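Local coordinates for protein CurJ (Moorea producens 3L, PDB 5TZ6) that probably catalyses dehydration, including vinylogous dehydration, of a polyketide intermediate in curacin biosynthesis, as the dehydratase domain of a polyketide synthase module, at residues Ile154-Tyr168 against Arg183-Leu196. The protein carries 1 engineered substitution. Residues are numbered along the deposited sequence; the frame is centred on the assembly and turned at random.
Sequences IQARCSQKIDSAEIY and RWIEQVWLGEGEVL
Leu190 O accepts two backbone N-H groups, a sound bond from Gln160 N at 3.0 Å and a weak one from Ser159 N. This is a classic beta bulge, beside the short edge strand 160-162, which pairs antiparallel with strand 185-190 in a dehydratase domain of the hotdog clan. Leu190 N answers to Gln160 O at 2.9 Å in a nearly straight bond. Lys161 CG is anti to the backbone N (chi1 -171°), which lays the extended chain alongside the Trp189 indole. A turn at chi4 (61°) then brings NZ to Gln187 OE1 at 2.6 Å. Gln198 holds the amide nitrogen of Gln187. One water bonds Lys161 NZ, Ile162 O and Val188 N. On the other face, Ile162 CD1 packs on Leu190 CD1. Arg157 and Glu194 meet by charge alone, because OE2 sits over the guanidinium face; the hydrogen bond to Glu194 OE2 comes from outside, with Tyr262 OH. Asp163 is the N-cap of helix 164-173, its OD1 accepting from Ala165 N. Further along this helix, the Arg183 guanidinium stacks off-centre on the Tyr168 ring, planes 25° apart. Leu178 O accepts a hydrogen bond from Arg183 NE. Arg183 CG lies over the same ring, and Tyr168 OH donates to Ile185 O at 3.1 Å.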
loop_
_atom_site.group_PDB
_atom_site.type_symbol
_atom_site.label_atom_id
_atom_site.label_comp_id
_atom_site.label_asym_id
_atom_site.label_seq_id
_atom_site.Cartn_x
_atom_site.Cartn_y
_atom_site.Cartn_z
ATOM N N ILE A 154 41.732 21.189 -3.714
ATOM C CA ILE A 154 40.877 21.332 -4.886
ATOM C C ILE A 154 40.689 22.800 -5.240
ATOM O O ILE A 154 40.656 23.165 -6.421
ATOM C CB ILE A 154 39.532 20.623 -4.655
ATOM C CG1 ILE A 154 39.721 19.103 -4.684
ATOM C CG2 ILE A 154 38.517 21.064 -5.692
ATOM C CD1 ILE A 154 38.519 18.321 -4.187
ATOM N N GLN A 155 40.552 23.664 -4.233
ATOM C CA GLN A 155 40.442 25.092 -4.504
ATOM C C GLN A 155 41.678 25.649 -5.195
ATOM O O GLN A 155 41.620 26.764 -5.725
ATOM C CB GLN A 155 40.165 25.853 -3.206
ATOM C CG GLN A 155 38.695 25.848 -2.817
ATOM C CD GLN A 155 38.462 26.268 -1.384
ATOM O OE1 GLN A 155 37.391 26.035 -0.826
ATOM N NE2 GLN A 155 39.467 26.883 -0.777
ATOM N N ALA A 156 42.782 24.901 -5.215
ATOM C CA ALA A 156 43.992 25.313 -5.912
ATOM C C ALA A 156 43.957 24.945 -7.390
ATOM O O ALA A 156 44.404 25.730 -8.234
ATOM C CB ALA A 156 45.219 24.685 -5.245
ATOM N N ARG A 157 43.451 23.755 -7.721
ATOM C CA ARG A 157 43.323 23.357 -9.118
ATOM C C ARG A 157 42.190 24.083 -9.832
ATOM O O ARG A 157 42.238 24.230 -11.057
ATOM C CB ARG A 157 43.113 21.845 -9.221
ATOM C CG ARG A 157 44.324 21.029 -8.804
ATOM C CD ARG A 157 44.108 19.549 -9.043
ATOM N NE ARG A 157 42.968 19.045 -8.288
ATOM C CZ ARG A 157 42.823 17.778 -7.919
ATOM N NH1 ARG A 157 41.752 17.401 -7.233
ATOM N NH2 ARG A 157 43.755 16.886 -8.230
ATOM N N CYS A 158 41.184 24.544 -9.101
ATOM C CA CYS A 158 40.020 25.203 -9.685
ATOM C C CYS A 158 40.039 26.650 -9.220
ATOM O O CYS A 158 39.603 26.960 -8.107
ATOM C CB CYS A 158 38.731 24.506 -9.265
ATOM S SG CYS A 158 38.739 22.713 -9.471
ATOM N N SER A 159 40.548 27.538 -10.070
ATOM C CA SER A 159 40.703 28.927 -9.678
ATOM C C SER A 159 40.096 29.933 -10.647
ATOM O O SER A 159 40.130 31.131 -10.350
ATOM C CB SER A 159 42.191 29.254 -9.470
ATOM O OG SER A 159 42.955 28.925 -10.616
ATOM N N GLN A 160 39.531 29.505 -11.776
ATOM C CA GLN A 160 38.909 30.466 -12.687
ATOM C C GLN A 160 37.449 30.635 -12.283
ATOM O O GLN A 160 36.581 29.871 -12.707
ATOM C CB GLN A 160 39.042 30.030 -14.140
ATOM C CG GLN A 160 38.270 30.932 -15.086
ATOM C CD GLN A 160 38.336 30.478 -16.526
ATOM O OE1 GLN A 160 39.198 29.683 -16.900
ATOM N NE2 GLN A 160 37.421 30.983 -17.345
ATOM N N LYS A 161 37.172 31.655 -11.475
ATOM C CA LYS A 161 35.799 31.947 -11.087
ATOM C C LYS A 161 34.951 32.299 -12.305
ATOM O O LYS A 161 35.389 33.028 -13.197
ATOM C CB LYS A 161 35.761 33.090 -10.073
ATOM C CG LYS A 161 34.389 33.304 -9.464
ATOM C CD LYS A 161 34.446 34.266 -8.291
ATOM C CE LYS A 161 33.066 34.498 -7.697
ATOM N NZ LYS A 161 32.475 33.232 -7.179
ATOM N N ILE A 162 33.730 31.760 -12.348
ATOM C CA ILE A 162 32.774 32.100 -13.392
ATOM C C ILE A 162 31.387 32.230 -12.775
ATOM O O ILE A 162 31.094 31.670 -11.716
ATOM C CB ILE A 162 32.750 31.065 -14.542
ATOM C CG1 ILE A 162 31.853 29.887 -14.192
ATOM C CG2 ILE A 162 34.154 30.566 -14.845
ATOM C CD1 ILE A 162 31.942 28.765 -15.195
ATOM N N ASP A 163 30.534 32.989 -13.459
ATOM C CA ASP A 163 29.223 33.340 -12.935
ATOM C C ASP A 163 28.272 32.163 -13.070
ATOM O O ASP A 163 28.174 31.548 -14.137
ATOM C CB ASP A 163 28.663 34.554 -13.676
ATOM C CG ASP A 163 27.417 35.127 -13.018
ATOM O OD1 ASP A 163 26.806 34.447 -12.166
ATOM O OD2 ASP A 163 27.036 36.261 -13.376
ATOM N N SER A 164 27.568 31.852 -11.985
ATOM C CA SER A 164 26.610 30.759 -12.029
ATOM C C SER A 164 25.538 30.986 -13.082
ATOM O O SER A 164 24.962 30.013 -13.589
ATOM C CB SER A 164 25.969 30.580 -10.653
ATOM O OG SER A 164 25.402 31.799 -10.210
ATOM N N ALA A 165 25.279 32.245 -13.445
ATOM C CA ALA A 165 24.218 32.528 -14.403
ATOM C C ALA A 165 24.481 31.838 -15.730
ATOM O O ALA A 165 23.539 31.376 -16.390
ATOM C CB ALA A 165 24.085 34.040 -14.601
ATOM N N GLU A 166 25.757 31.701 -16.100
ATOM C CA GLU A 166 26.108 31.030 -17.344
ATOM C C GLU A 166 25.531 29.624 -17.381
ATOM O O GLU A 166 25.063 29.163 -18.428
ATOM C CB GLU A 166 27.625 30.987 -17.506
ATOM C CG GLU A 166 28.250 32.311 -17.905
ATOM C CD GLU A 166 29.696 32.157 -18.335
ATOM O OE1 GLU A 166 30.590 32.686 -17.638
ATOM O OE2 GLU A 166 29.941 31.493 -19.367
ATOM N N ILE A 167 25.533 28.929 -16.244
ATOM C CA ILE A 167 24.949 27.595 -16.231
ATOM C C ILE A 167 23.447 27.684 -16.436
ATOM O O ILE A 167 22.886 27.053 -17.343
ATOM C CB ILE A 167 25.301 26.864 -14.925
ATOM C CG1 ILE A 167 26.787 26.504 -14.895
ATOM C CG2 ILE A 167 24.425 25.623 -14.752
ATOM C CD1 ILE A 167 27.194 25.746 -13.648
ATOM N N TYR A 168 22.782 28.546 -15.665
ATOM C CA TYR A 168 21.331 28.581 -15.761
ATOM C C TYR A 168 20.914 29.102 -17.122
ATOM O O TYR A 168 20.012 28.548 -17.765
ATOM C CB TYR A 168 20.757 29.451 -14.648
ATOM C CG TYR A 168 21.107 28.957 -13.258
ATOM C CD1 TYR A 168 20.935 27.629 -12.909
ATOM C CD2 TYR A 168 21.635 29.825 -12.304
ATOM C CE1 TYR A 168 21.263 27.177 -11.644
ATOM C CE2 TYR A 168 21.966 29.388 -11.041
ATOM C CZ TYR A 168 21.777 28.061 -10.713
ATOM O OH TYR A 168 22.105 27.619 -9.451
ATOM N N ARG A 183 17.975 26.103 -8.076
ATOM C CA ARG A 183 19.184 26.900 -8.287
ATOM C C ARG A 183 19.990 26.919 -6.991
ATOM O O ARG A 183 19.990 27.897 -6.246
ATOM C CB ARG A 183 18.826 28.312 -8.772
ATOM C CG ARG A 183 18.181 28.315 -10.162
ATOM C CD ARG A 183 17.860 29.708 -10.671
ATOM N NE ARG A 183 17.266 29.635 -12.000
ATOM C CZ ARG A 183 17.536 30.475 -12.995
ATOM N NH1 ARG A 183 16.954 30.311 -14.180
ATOM N NH2 ARG A 183 18.416 31.455 -12.818
ATOM N N TRP A 184 20.684 25.810 -6.732
ATOM C CA TRP A 184 21.521 25.649 -5.551
ATOM C C TRP A 184 22.924 26.206 -5.743
ATOM O O TRP A 184 23.559 26.620 -4.763
ATOM C CB TRP A 184 21.644 24.161 -5.181
ATOM C CG TRP A 184 20.469 23.554 -4.461
ATOM C CD1 TRP A 184 19.209 23.367 -4.949
ATOM C CD2 TRP A 184 20.460 23.043 -3.121
ATOM N NE1 TRP A 184 18.415 22.776 -3.997
ATOM C CE2 TRP A 184 19.159 22.567 -2.864
ATOM C CE3 TRP A 184 21.425 22.947 -2.111
ATOM C CZ2 TRP A 184 18.797 22.001 -1.640
ATOM C CZ3 TRP A 184 21.064 22.386 -0.892
ATOM C CH2 TRP A 184 19.762 21.921 -0.670
ATOM N N ILE A 185 23.432 26.202 -6.972
ATOM C CA ILE A 185 24.820 26.570 -7.234
ATOM C C ILE A 185 24.973 28.082 -7.107
ATOM O O ILE A 185 24.481 28.844 -7.942
ATOM C CB ILE A 185 25.286 26.070 -8.605
ATOM C CG1 ILE A 185 25.170 24.539 -8.652
ATOM C CG2 ILE A 185 26.697 26.553 -8.897
ATOM C CD1 ILE A 185 25.583 23.899 -9.944
ATOM N N GLU A 186 25.652 28.520 -6.048
ATOM C CA GLU A 186 25.925 29.934 -5.842
ATOM C C GLU A 186 27.250 30.372 -6.444
ATOM O O GLU A 186 27.362 31.519 -6.890
ATOM C CB GLU A 186 25.928 30.271 -4.349
ATOM C CG GLU A 186 24.571 30.187 -3.679
ATOM C CD GLU A 186 23.977 31.556 -3.421
ATOM O OE1 GLU A 186 24.550 32.306 -2.599
ATOM O OE2 GLU A 186 22.945 31.888 -4.043
ATOM N N GLN A 187 28.260 29.503 -6.477
ATOM C CA GLN A 187 29.552 29.937 -6.998
ATOM C C GLN A 187 30.199 28.810 -7.784
ATOM O O GLN A 187 29.939 27.632 -7.529
ATOM C CB GLN A 187 30.477 30.399 -5.867
ATOM C CG GLN A 187 30.150 31.779 -5.348
ATOM C CD GLN A 187 31.190 32.283 -4.375
ATOM O OE1 GLN A 187 31.932 33.222 -4.667
ATOM N NE2 GLN A 187 31.261 31.646 -3.213
ATOM N N VAL A 188 31.047 29.176 -8.744
ATOM C CA VAL A 188 31.632 28.194 -9.655
ATOM C C VAL A 188 33.082 28.554 -9.939
ATOM O O VAL A 188 33.390 29.694 -10.303
ATOM C CB VAL A 188 30.835 28.092 -10.969
ATOM C CG1 VAL A 188 31.404 26.985 -11.858
ATOM C CG2 VAL A 188 29.368 27.828 -10.668
ATOM N N TRP A 189 33.967 27.568 -9.798
ATOM C CA TRP A 189 35.382 27.709 -10.114
ATOM C C TRP A 189 35.763 26.629 -11.110
ATOM O O TRP A 189 35.546 25.440 -10.852
ATOM C CB TRP A 189 36.246 27.591 -8.859
ATOM C CG TRP A 189 36.079 28.728 -7.933
ATOM C CD1 TRP A 189 36.798 29.884 -7.913
ATOM C CD2 TRP A 189 35.132 28.821 -6.867
ATOM N NE1 TRP A 189 36.352 30.699 -6.902
ATOM C CE2 TRP A 189 35.329 30.068 -6.243
ATOM C CE3 TRP A 189 34.134 27.971 -6.381
ATOM C CZ2 TRP A 189 34.565 30.489 -5.159
ATOM C CZ3 TRP A 189 33.376 28.387 -5.304
ATOM C CH2 TRP A 189 33.596 29.636 -4.703
ATOM N N LEU A 190 36.321 27.039 -12.239
ATOM C CA LEU A 190 36.742 26.112 -13.275
ATOM C C LEU A 190 38.234 25.838 -13.161
ATOM O O LEU A 190 39.021 26.737 -12.833
ATOM C CB LEU A 190 36.432 26.655 -14.672
ATOM C CG LEU A 190 35.027 26.458 -15.233
ATOM C CD1 LEU A 190 34.944 27.091 -16.608
ATOM C CD2 LEU A 190 34.676 24.977 -15.310
ATOM N N GLY A 191 38.603 24.586 -13.431
ATOM C CA GLY A 191 39.969 24.144 -13.592
ATOM C C GLY A 191 40.132 23.453 -14.933
ATOM O O GLY A 191 39.375 23.687 -15.880
ATOM N N GLU A 192 41.117 22.565 -14.994
ATOM C CA GLU A 192 41.383 21.821 -16.221
ATOM C C GLU A 192 40.553 20.538 -16.198
ATOM O O GLU A 192 40.885 19.574 -15.499
ATOM C CB GLU A 192 42.871 21.536 -16.367
ATOM C CG GLU A 192 43.310 21.444 -17.818
ATOM C CD GLU A 192 42.715 22.554 -18.674
ATOM O OE1 GLU A 192 41.502 22.500 -18.965
ATOM O OE2 GLU A 192 43.457 23.486 -19.046
ATOM N N GLY A 193 39.467 20.519 -16.972
ATOM C CA GLY A 193 38.557 19.387 -16.977
ATOM C C GLY A 193 37.904 19.089 -15.644
ATOM O O GLY A 193 37.413 17.979 -15.437
ATOM N N GLU A 194 37.887 20.052 -14.726
ATOM C CA GLU A 194 37.299 19.867 -13.408
ATOM C C GLU A 194 36.616 21.164 -12.996
ATOM O O GLU A 194 36.976 22.247 -13.465
ATOM C CB GLU A 194 38.354 19.431 -12.375
ATOM C CG GLU A 194 39.464 20.447 -12.135
ATOM C CD GLU A 194 40.758 19.801 -11.654
ATOM O OE1 GLU A 194 41.844 20.368 -11.916
ATOM O OE2 GLU A 194 40.693 18.722 -11.026
ATOM N N VAL A 195 35.623 21.048 -12.120
ATOM C CA VAL A 195 34.851 22.198 -11.665
ATOM C C VAL A 195 34.496 22.007 -10.197
ATOM O O VAL A 195 34.198 20.891 -9.758
ATOM C CB VAL A 195 33.574 22.402 -12.508
ATOM C CG1 VAL A 195 32.598 21.262 -12.277
ATOM C CG2 VAL A 195 32.921 23.741 -12.173
ATOM N N LEU A 196 34.515 23.110 -9.451
ATOM C CA LEU A 196 34.146 23.144 -8.042
ATOM C C LEU A 196 33.025 24.154 -7.855
ATOM O O LEU A 196 33.206 25.345 -8.132
ATOM C CB LEU A 196 35.345 23.508 -7.163
ATOM C CG LEU A 196 35.034 23.831 -5.698
ATOM C CD1 LEU A 196 34.769 22.566 -4.906
ATOM C CD2 LEU A 196 36.164 24.636 -5.062
HETATM O O HOH W 1 31.047 32.207 -9.286
HETATM O O HOH W 2 28.338 32.937 -9.748
#